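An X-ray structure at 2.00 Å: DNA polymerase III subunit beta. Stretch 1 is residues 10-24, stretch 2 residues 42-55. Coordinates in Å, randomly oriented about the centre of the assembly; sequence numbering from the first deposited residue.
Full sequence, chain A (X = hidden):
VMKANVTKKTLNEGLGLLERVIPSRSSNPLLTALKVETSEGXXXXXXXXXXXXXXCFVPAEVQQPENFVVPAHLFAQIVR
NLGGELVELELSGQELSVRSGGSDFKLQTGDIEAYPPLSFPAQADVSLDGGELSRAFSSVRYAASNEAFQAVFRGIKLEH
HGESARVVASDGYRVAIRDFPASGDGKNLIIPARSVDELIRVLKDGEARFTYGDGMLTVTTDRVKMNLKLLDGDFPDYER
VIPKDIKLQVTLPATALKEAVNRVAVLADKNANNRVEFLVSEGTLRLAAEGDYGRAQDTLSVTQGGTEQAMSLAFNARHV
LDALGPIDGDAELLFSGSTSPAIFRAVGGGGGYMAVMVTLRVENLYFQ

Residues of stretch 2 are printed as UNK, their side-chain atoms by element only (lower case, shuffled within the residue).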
# COMPACT_ATOMS: atom_id res chain seq x y z
N THR A 10 -15.74 -6.84 -18.23
CA THR A 10 -16.99 -6.27 -17.78
C THR A 10 -17.44 -6.93 -16.48
O THR A 10 -17.91 -6.26 -15.56
CB THR A 10 -18.09 -6.40 -18.86
OG1 THR A 10 -17.53 -6.22 -20.17
CG2 THR A 10 -19.12 -5.31 -18.67
N LEU A 11 -17.29 -8.24 -16.40
CA LEU A 11 -17.65 -8.96 -15.18
C LEU A 11 -16.77 -8.50 -14.01
O LEU A 11 -17.25 -8.34 -12.90
CB LEU A 11 -17.57 -10.46 -15.38
CG LEU A 11 -18.02 -11.39 -14.23
CD1 LEU A 11 -19.49 -11.22 -13.81
CD2 LEU A 11 -17.76 -12.80 -14.70
N ASN A 12 -15.47 -8.31 -14.26
CA ASN A 12 -14.55 -7.75 -13.26
C ASN A 12 -15.00 -6.41 -12.74
O ASN A 12 -14.90 -6.15 -11.53
CB ASN A 12 -13.14 -7.55 -13.83
CG ASN A 12 -12.28 -8.76 -13.72
OD1 ASN A 12 -12.56 -9.69 -12.95
ND2 ASN A 12 -11.18 -8.76 -14.47
N GLU A 13 -15.44 -5.54 -13.63
CA GLU A 13 -15.88 -4.20 -13.21
C GLU A 13 -17.05 -4.29 -12.26
O GLU A 13 -17.05 -3.66 -11.21
CB GLU A 13 -16.26 -3.33 -14.39
CG GLU A 13 -15.06 -2.76 -15.12
CD GLU A 13 -15.46 -1.87 -16.27
OE1 GLU A 13 -16.44 -1.10 -16.13
OE2 GLU A 13 -14.78 -1.94 -17.32
N GLY A 14 -18.04 -5.10 -12.61
CA GLY A 14 -19.22 -5.25 -11.77
C GLY A 14 -18.89 -5.87 -10.42
O GLY A 14 -19.35 -5.40 -9.38
N LEU A 15 -18.13 -6.96 -10.45
CA LEU A 15 -17.78 -7.68 -9.23
C LEU A 15 -16.92 -6.84 -8.31
O LEU A 15 -17.07 -6.93 -7.08
CB LEU A 15 -17.07 -9.00 -9.55
CG LEU A 15 -17.92 -10.10 -10.18
CD1 LEU A 15 -17.04 -11.26 -10.63
CD2 LEU A 15 -19.01 -10.56 -9.22
N GLY A 16 -16.05 -6.03 -8.89
CA GLY A 16 -15.22 -5.09 -8.15
C GLY A 16 -16.05 -4.08 -7.36
O GLY A 16 -15.73 -3.75 -6.21
N LEU A 17 -17.13 -3.59 -7.97
CA LEU A 17 -18.02 -2.66 -7.29
C LEU A 17 -18.77 -3.36 -6.16
O LEU A 17 -18.86 -2.84 -5.06
CB LEU A 17 -19.00 -2.02 -8.29
CG LEU A 17 -18.45 -1.08 -9.36
CD1 LEU A 17 -19.56 -0.72 -10.36
CD2 LEU A 17 -17.82 0.20 -8.80
N LEU A 18 -19.29 -4.56 -6.44
CA LEU A 18 -20.09 -5.28 -5.46
C LEU A 18 -19.27 -5.80 -4.29
O LEU A 18 -19.73 -5.76 -3.16
CB LEU A 18 -20.85 -6.44 -6.12
CG LEU A 18 -22.14 -5.89 -6.71
CD1 LEU A 18 -22.56 -6.64 -7.95
CD2 LEU A 18 -23.24 -5.83 -5.66
N GLU A 19 -18.04 -6.24 -4.54
CA GLU A 19 -17.21 -6.76 -3.47
C GLU A 19 -16.78 -5.68 -2.47
O GLU A 19 -16.50 -5.99 -1.31
CB GLU A 19 -16.00 -7.53 -4.00
CG GLU A 19 -14.78 -6.71 -4.34
CD GLU A 19 -13.59 -7.57 -4.76
OE1 GLU A 19 -12.84 -7.13 -5.64
OE2 GLU A 19 -13.39 -8.66 -4.20
N ARG A 20 -16.74 -4.42 -2.88
CA ARG A 20 -16.45 -3.35 -1.93
C ARG A 20 -17.63 -3.03 -1.00
O ARG A 20 -17.40 -2.56 0.10
CB ARG A 20 -15.92 -2.08 -2.61
CG ARG A 20 -14.43 -2.17 -2.96
CD ARG A 20 -13.99 -0.92 -3.68
NE ARG A 20 -14.90 -0.59 -4.78
CZ ARG A 20 -14.79 0.48 -5.56
NH1 ARG A 20 -13.77 1.32 -5.42
NH2 ARG A 20 -15.70 0.69 -6.51
N VAL A 21 -18.86 -3.33 -1.42
CA VAL A 21 -20.08 -3.14 -0.60
C VAL A 21 -20.41 -4.37 0.25
O VAL A 21 -20.64 -4.26 1.47
CB VAL A 21 -21.28 -2.81 -1.51
CG1 VAL A 21 -22.59 -2.79 -0.73
CG2 VAL A 21 -21.05 -1.49 -2.22
N ILE A 22 -20.45 -5.54 -0.38
CA ILE A 22 -20.80 -6.78 0.32
C ILE A 22 -19.73 -7.06 1.37
O ILE A 22 -18.53 -7.02 1.05
CB ILE A 22 -20.95 -7.96 -0.67
CG1 ILE A 22 -22.07 -7.66 -1.67
CG2 ILE A 22 -21.24 -9.25 0.07
CD1 ILE A 22 -22.23 -8.64 -2.82
N PRO A 23 -20.14 -7.35 2.63
CA PRO A 23 -19.15 -7.73 3.65
C PRO A 23 -18.45 -9.05 3.34
O PRO A 23 -19.05 -9.94 2.74
CB PRO A 23 -19.99 -7.86 4.95
CG PRO A 23 -21.28 -7.16 4.67
CD PRO A 23 -21.50 -7.24 3.19
N SER A 24 -17.18 -9.16 3.71
CA SER A 24 -16.44 -10.41 3.54
C SER A 24 -16.66 -11.34 4.73
O SER A 24 -16.43 -12.54 4.61
CB SER A 24 -14.93 -10.12 3.37
OG SER A 24 -14.47 -9.28 4.41
N UNK A 42 -28.40 -10.26 -20.10
CA UNK A 42 -27.21 -10.36 -19.29
C UNK A 42 -27.46 -10.74 -17.85
O UNK A 42 -28.48 -11.35 -17.51
N UNK A 43 -26.48 -10.41 -17.03
CA UNK A 43 -26.44 -10.77 -15.63
C UNK A 43 -26.65 -9.50 -14.80
O UNK A 43 -26.04 -8.47 -15.07
c UNK A 43 -24.40 -12.42 -16.15
c UNK A 43 -25.07 -11.35 -15.26
c UNK A 43 -25.01 -13.79 -15.97
c UNK A 43 -22.92 -12.47 -15.83
N UNK A 44 -27.49 -9.60 -13.78
CA UNK A 44 -27.61 -8.54 -12.78
C UNK A 44 -26.99 -9.06 -11.50
O UNK A 44 -27.43 -10.06 -10.95
c UNK A 44 -29.27 -7.06 -11.53
c UNK A 44 -29.08 -8.15 -12.59
o UNK A 44 -29.58 -7.65 -13.83
N UNK A 45 -25.93 -8.39 -11.06
CA UNK A 45 -25.19 -8.73 -9.85
C UNK A 45 -25.68 -7.81 -8.73
O UNK A 45 -25.68 -6.59 -8.90
c UNK A 45 -21.61 -8.55 -11.52
c UNK A 45 -23.69 -8.50 -10.07
c UNK A 45 -23.03 -9.06 -11.34
c UNK A 45 -23.04 -10.58 -11.32
N UNK A 46 -26.08 -8.38 -7.59
CA UNK A 46 -26.58 -7.54 -6.52
C UNK A 46 -26.20 -8.03 -5.12
O UNK A 46 -25.89 -9.23 -4.91
c UNK A 46 -28.10 -7.34 -6.67
o UNK A 46 -28.81 -8.48 -6.23
N UNK A 47 -26.22 -7.09 -4.18
CA UNK A 47 -25.95 -7.38 -2.77
C UNK A 47 -26.23 -6.20 -1.85
O UNK A 47 -26.65 -5.13 -2.30
N UNK A 48 -26.01 -6.41 -0.56
CA UNK A 48 -26.30 -5.39 0.43
C UNK A 48 -25.27 -5.46 1.55
O UNK A 48 -24.65 -6.51 1.76
o UNK A 48 -28.03 -4.46 1.87
c UNK A 48 -27.81 -6.86 1.82
c UNK A 48 -27.71 -5.56 1.01
N UNK A 49 -25.07 -4.34 2.24
CA UNK A 49 -24.37 -4.34 3.54
C UNK A 49 -25.29 -3.85 4.65
O UNK A 49 -24.84 -3.44 5.72
n UNK A 49 -22.23 -1.31 3.11
c UNK A 49 -23.32 -2.05 3.29
c UNK A 49 -23.08 -3.53 3.48
o UNK A 49 -24.45 -1.57 3.30
N UNK A 50 -26.59 -3.87 4.36
CA UNK A 50 -27.65 -3.44 5.26
C UNK A 50 -27.81 -1.92 5.34
O UNK A 50 -28.87 -1.46 5.74
c UNK A 50 -27.30 -5.59 6.71
c UNK A 50 -27.22 -6.10 8.14
c UNK A 50 -27.49 -4.07 6.66
c UNK A 50 -28.41 -6.33 5.97
N UNK A 51 -26.81 -1.14 4.95
CA UNK A 51 -26.99 0.33 4.85
C UNK A 51 -27.24 0.76 3.42
O UNK A 51 -28.00 1.70 3.17
o UNK A 51 -26.94 0.33 8.74
o UNK A 51 -27.45 2.09 7.53
c UNK A 51 -25.52 0.80 6.89
c UNK A 51 -26.71 1.10 7.78
c UNK A 51 -25.78 1.08 5.42
N UNK A 52 -26.61 0.09 2.47
CA UNK A 52 -26.94 0.31 1.06
C UNK A 52 -27.20 -1.01 0.35
O UNK A 52 -26.72 -2.04 0.78
c UNK A 52 -23.73 0.94 -1.01
c UNK A 52 -25.65 2.49 1.01
c UNK A 52 -25.88 1.15 0.31
c UNK A 52 -24.56 0.40 0.13
N UNK A 53 -27.98 -0.95 -0.73
CA UNK A 53 -28.11 -2.06 -1.67
C UNK A 53 -27.50 -1.60 -2.97
O UNK A 53 -27.63 -0.43 -3.34
c UNK A 53 -29.57 -2.43 -1.97
o UNK A 53 -31.59 -2.18 -0.75
c UNK A 53 -30.40 -2.58 -0.72
o UNK A 53 -29.89 -3.11 0.28
N UNK A 54 -26.88 -2.52 -3.69
CA UNK A 54 -26.24 -2.21 -4.95
C UNK A 54 -26.54 -3.29 -5.97
O UNK A 54 -26.56 -4.49 -5.64
c UNK A 54 -24.14 -0.30 -6.37
c UNK A 54 -23.84 -1.73 -5.90
c UNK A 54 -22.39 -1.89 -5.50
c UNK A 54 -24.73 -2.10 -4.73
N UNK A 55 -26.78 -2.86 -7.20
CA UNK A 55 -27.04 -3.74 -8.32
C UNK A 55 -26.22 -3.26 -9.50
O UNK A 55 -26.16 -2.05 -9.76
c UNK A 55 -28.52 -3.67 -8.67
o UNK A 55 -28.84 -4.68 -9.59
O HOH W 1 -19.62 -2.21 3.08

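Position 42 has no side-chain atoms, and its backbone angles (phi 159°, psi -158°) would jam a CB against the preceding carbonyl oxygen; it is Gly42. Position 43 carries four carbons forked at the second and points toward the helix, one terminal methyl lying 4.2 Å from Leu11 CD1. This is Leu43, its CD1 making that apolar contact.

At position 44 one carbon bears an oxygen and a carbon, and the side chain points away from the helix: Thr44, partly exposed, where a hydroxyl costs little. Position 45 again has four carbons forked at the second. Its CB lies just 3.0 Å from Leu18 CD1, a very tight approach, and one methyl reaches 4.1 Å from Leu11 CD1 and 4.0 Å from Leu15 CD2. This is Leu45, and the methyl is CD1. It fits over Gly14, where an ideal CB would stand 3.0 Å from Leu45 CD1 and clash.

Position 46 has one carbon and one oxygen, directed away: Ser46, whose backbone C still meets Leu18 CD2 at 3.7 Å. Position 47 has no side-chain atoms. A CB here would point toward the helix and come within 2.4 Å of Ile22 CD1, so Gly47 leaves room for that methyl, which sits 3.9 Å from Gly47 CA.

Position 48 has one carbon carrying an oxygen and a carbon, pointing away: Thr48. Its OG1 accepts a hydrogen bond from the backbone N of position 50 (2.9 Å), bracing the turn, while Thr48 O packs 3.5 Å from Pro23 CD. Position 49 has two carbons, the second bearing an oxygen and a nitrogen; it points toward stretch 1, its CB 3.2 Å from Val21 O and 4.0 Å from Pro23 CD: Asn49. Asn49 OD1 accepts from the backbone N of position 51 (2.9 Å) and the backbone N of position 52 (2.8 Å), holding the turn. Asn49 ND2 donates to the water O at 2.8 Å.

Position 50, four carbons forked at the second, is Leu50; it is exposed, with phi at 79°, and this contact gives no reason for a leucine. Position 51 has three carbons, the third with two oxygens: Glu51, clear of the helix, its OE1 hydrogen-bonded elsewhere in the structure. Position 52 has four carbons forked at the first, one arm two carbons long, whose end lies 3.8 Å from Val21 CG2: Ile52, reaching through CD1.

Position 53, two carbons with two oxygens on the second, points away: Asp53, whose OD2 is hydrogen-bonded elsewhere in the structure and whose OD1 lies 2.8 Å from Thr48 OG1. Position 54 has four carbons forked at the second and points toward the helix; one methyl meets Val21 CG2 at 3.6 Å and Leu18 CD2 at 4.0 Å. It is Leu54, through CD2. Position 55, one carbon and one oxygen, is Ser55, small enough for a buried site facing away from the helix.

The helix runs nearly parallel to the first strand (10°) and nearly antiparallel to the second (170°). Leucines and Val21 interlock across the interface, and Gly14 and Gly47 permit close packing, since a CB on either would clash, with Leu45 CD1 and Ile22 CD1 respectively. No direct hydrogen bond crosses; the water O instead donates to Val21 O at 2.8 Å, linking it to Asn49 ND2.

Stretch 2 (42-55) GLTLSGTNLEIDLS
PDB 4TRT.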